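PDB 1WDI: hypothetical protein TT0907 from Thermus thermophilus, which probably transfers and isomerises the ribose of S-adenosylmethionine onto the 7-aminomethyl-7-deazaguanine of tRNA, giving epoxyqueuosine in the queuosine pathway. Local coordinates for residues 26-31 / 40-45. Residues are numbered along the deposited sequence; the frame is centred on the assembly and turned at random.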
loop_
_atom_site.group_PDB
_atom_site.type_symbol
_atom_site.label_atom_id
_atom_site.label_comp_id
_atom_site.label_asym_id
_atom_site.label_seq_id
_atom_site.Cartn_x
_atom_site.Cartn_y
_atom_site.Cartn_z
ATOM N N MET A 26 5.249 18.989 3.261
ATOM C CA MET A 26 5.901 19.792 4.287
ATOM C C MET A 26 6.108 18.903 5.511
ATOM O O MET A 26 6.677 19.325 6.516
ATOM C CB MET A 26 5.076 21.032 4.639
ATOM C CG MET A 26 5.262 22.199 3.660
ATOM S SD MET A 26 6.983 22.784 3.521
ATOM C CE MET A 26 7.132 23.773 5.040
ATOM N N ALA A 27 5.639 17.662 5.414
ATOM C CA ALA A 27 5.838 16.697 6.490
ATOM C C ALA A 27 7.352 16.542 6.626
ATOM O O ALA A 27 8.085 16.693 5.648
ATOM C CB ALA A 27 5.212 15.360 6.117
ATOM N N ARG A 28 7.836 16.243 7.825
ATOM C CA ARG A 28 9.273 16.087 8.006
ATOM C C ARG A 28 9.791 14.816 7.334
ATOM O O ARG A 28 9.041 13.865 7.110
ATOM C CB ARG A 28 9.619 16.081 9.497
ATOM C CG ARG A 28 9.239 17.382 10.208
ATOM C CD ARG A 28 9.613 17.348 11.676
ATOM N NE ARG A 28 11.055 17.217 11.854
ATOM C CZ ARG A 28 11.657 17.137 13.034
ATOM N NH1 ARG A 28 10.940 17.175 14.150
ATOM N NH2 ARG A 28 12.974 17.006 13.096
ATOM N N LEU A 29 11.077 14.819 6.994
ATOM C CA LEU A 29 11.703 13.672 6.356
ATOM C C LEU A 29 13.045 13.393 7.017
ATOM O O LEU A 29 13.944 14.239 7.000
ATOM C CB LEU A 29 11.923 13.938 4.858
ATOM C CG LEU A 29 12.747 12.895 4.098
ATOM C CD1 LEU A 29 11.976 11.568 4.043
ATOM C CD2 LEU A 29 13.053 13.389 2.692
ATOM N N MET A 30 13.177 12.215 7.618
ATOM C CA MET A 30 14.440 11.850 8.237
ATOM C C MET A 30 15.194 11.005 7.226
ATOM O O MET A 30 14.704 9.958 6.794
ATOM C CB MET A 30 14.233 11.035 9.527
ATOM C CG MET A 30 15.550 10.604 10.166
ATOM S SD MET A 30 15.417 9.429 11.557
ATOM C CE MET A 30 14.986 10.543 12.851
ATOM N N VAL A 31 16.375 11.467 6.829
ATOM C CA VAL A 31 17.189 10.714 5.888
ATOM C C VAL A 31 18.244 9.964 6.699
ATOM O O VAL A 31 18.988 10.575 7.470
ATOM C CB VAL A 31 17.904 11.644 4.879
ATOM C CG1 VAL A 31 18.735 10.807 3.900
ATOM C CG2 VAL A 31 16.871 12.494 4.121
ATOM N N VAL A 40 22.138 11.152 10.029
ATOM C CA VAL A 40 20.831 11.468 9.497
ATOM C C VAL A 40 20.761 12.937 9.111
ATOM O O VAL A 40 21.575 13.753 9.546
ATOM C CB VAL A 40 19.719 11.186 10.539
ATOM C CG1 VAL A 40 19.807 9.746 11.035
ATOM C CG2 VAL A 40 19.849 12.153 11.707
ATOM N N ALA A 41 19.791 13.259 8.268
ATOM C CA ALA A 41 19.563 14.634 7.866
ATOM C C ALA A 41 18.114 14.865 8.252
ATOM O O ALA A 41 17.258 14.023 7.982
ATOM C CB ALA A 41 19.751 14.798 6.356
ATOM N N HIS A 42 17.842 15.982 8.918
ATOM C CA HIS A 42 16.484 16.305 9.322
ATOM C C HIS A 42 15.939 17.278 8.287
ATOM O O HIS A 42 16.256 18.468 8.301
ATOM C CB HIS A 42 16.488 16.913 10.726
ATOM C CG HIS A 42 16.947 15.953 11.779
ATOM N ND1 HIS A 42 16.243 14.812 12.098
ATOM C CD2 HIS A 42 18.074 15.922 12.532
ATOM C CE1 HIS A 42 16.916 14.117 12.998
ATOM N NE2 HIS A 42 18.032 14.769 13.279
ATOM N N LYS A 43 15.125 16.743 7.381
ATOM C CA LYS A 43 14.554 17.515 6.286
ATOM C C LYS A 43 13.035 17.475 6.259
ATOM O O LYS A 43 12.371 17.224 7.268
ATOM C CB LYS A 43 15.077 16.960 4.952
ATOM C CG LYS A 43 16.592 17.057 4.764
ATOM C CD LYS A 43 16.994 18.456 4.312
ATOM C CE LYS A 43 18.506 18.644 4.352
ATOM N NZ LYS A 43 18.902 19.974 3.802
ATOM N N ARG A 44 12.503 17.754 5.076
ATOM C CA ARG A 44 11.074 17.714 4.821
ATOM C C ARG A 44 10.931 16.894 3.549
ATOM O O ARG A 44 11.893 16.753 2.794
ATOM C CB ARG A 44 10.520 19.137 4.654
ATOM C CG ARG A 44 10.335 19.802 6.015
ATOM C CD ARG A 44 9.897 21.258 6.000
ATOM N NE ARG A 44 9.629 21.658 7.380
ATOM C CZ ARG A 44 9.399 22.899 7.792
ATOM N NH1 ARG A 44 9.399 23.908 6.929
ATOM N NH2 ARG A 44 9.174 23.130 9.075
ATOM N N VAL A 45 9.757 16.321 3.328
ATOM C CA VAL A 45 9.536 15.517 2.134
ATOM C C VAL A 45 9.847 16.313 0.870
ATOM O O VAL A 45 10.369 15.766 -0.102
ATOM C CB VAL A 45 8.074 15.005 2.074
ATOM C CG1 VAL A 45 7.813 14.311 0.740
ATOM C CG2 VAL A 45 7.818 14.043 3.232
HETATM O O HOH W 1 13.108 16.748 9.957
#
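Arg-28 to Val-31 and Val-40 to Arg-44 form the two arms of an antiparallel beta hairpin in the QueA chain. Leu-29 and Lys-43 are a hydrogen-bonded pair: Leu-29 N donates a hydrogen bond to Lys-43 O at 2.7 Å, and Lys-43 N donates one to Leu-29 O. Leu-29 N lies above the Lys-43 carbonyl plane, 60° out of it. A water also holds that carbonyl: it donates to Lys-43 O and accepts from Arg-28 NE at 2.8 Å, lying at the edge of the guanidinium and in its plane. A bend at chi3 (62°) sets Arg-28 NE where it meets the water, and NH1 hydrogen-bonds to Glu-331 O. NH2 lies 4.1 Å from His-42 ND1, the two planes 62° apart; ND1 itself hydrogen-bonds to the hydroxyl of Tyr-333, whose ring makes a cation-pi contact with Arg-28. On the face that His-42 shares with Met-30, the two side chains run side by side, pointing the same way, with Met-30 CE at the ring edge 4.1 Å from His-42 CE1. On the other face Val-31 CB meets Ala-41 CB at 3.9 Å. Helix 318-330 packs on the Met-30 and His-42 face, Phe-51 on Val-31 and Ala-41. Just past the strand ends, Val-45 N hydrogen-bonds to Ala-27 O at 2.9 Å; within the ladder, Leu-29 CB packs on the backbone of Arg-44, 3.4 Å from its C. Lys-43 O thus accepts from both a backbone N-H and a water, and that water ties the Arg-28 side chain to the opposite strand, beside a histidine whose protonation the nearby guanidinium would probably disfavour.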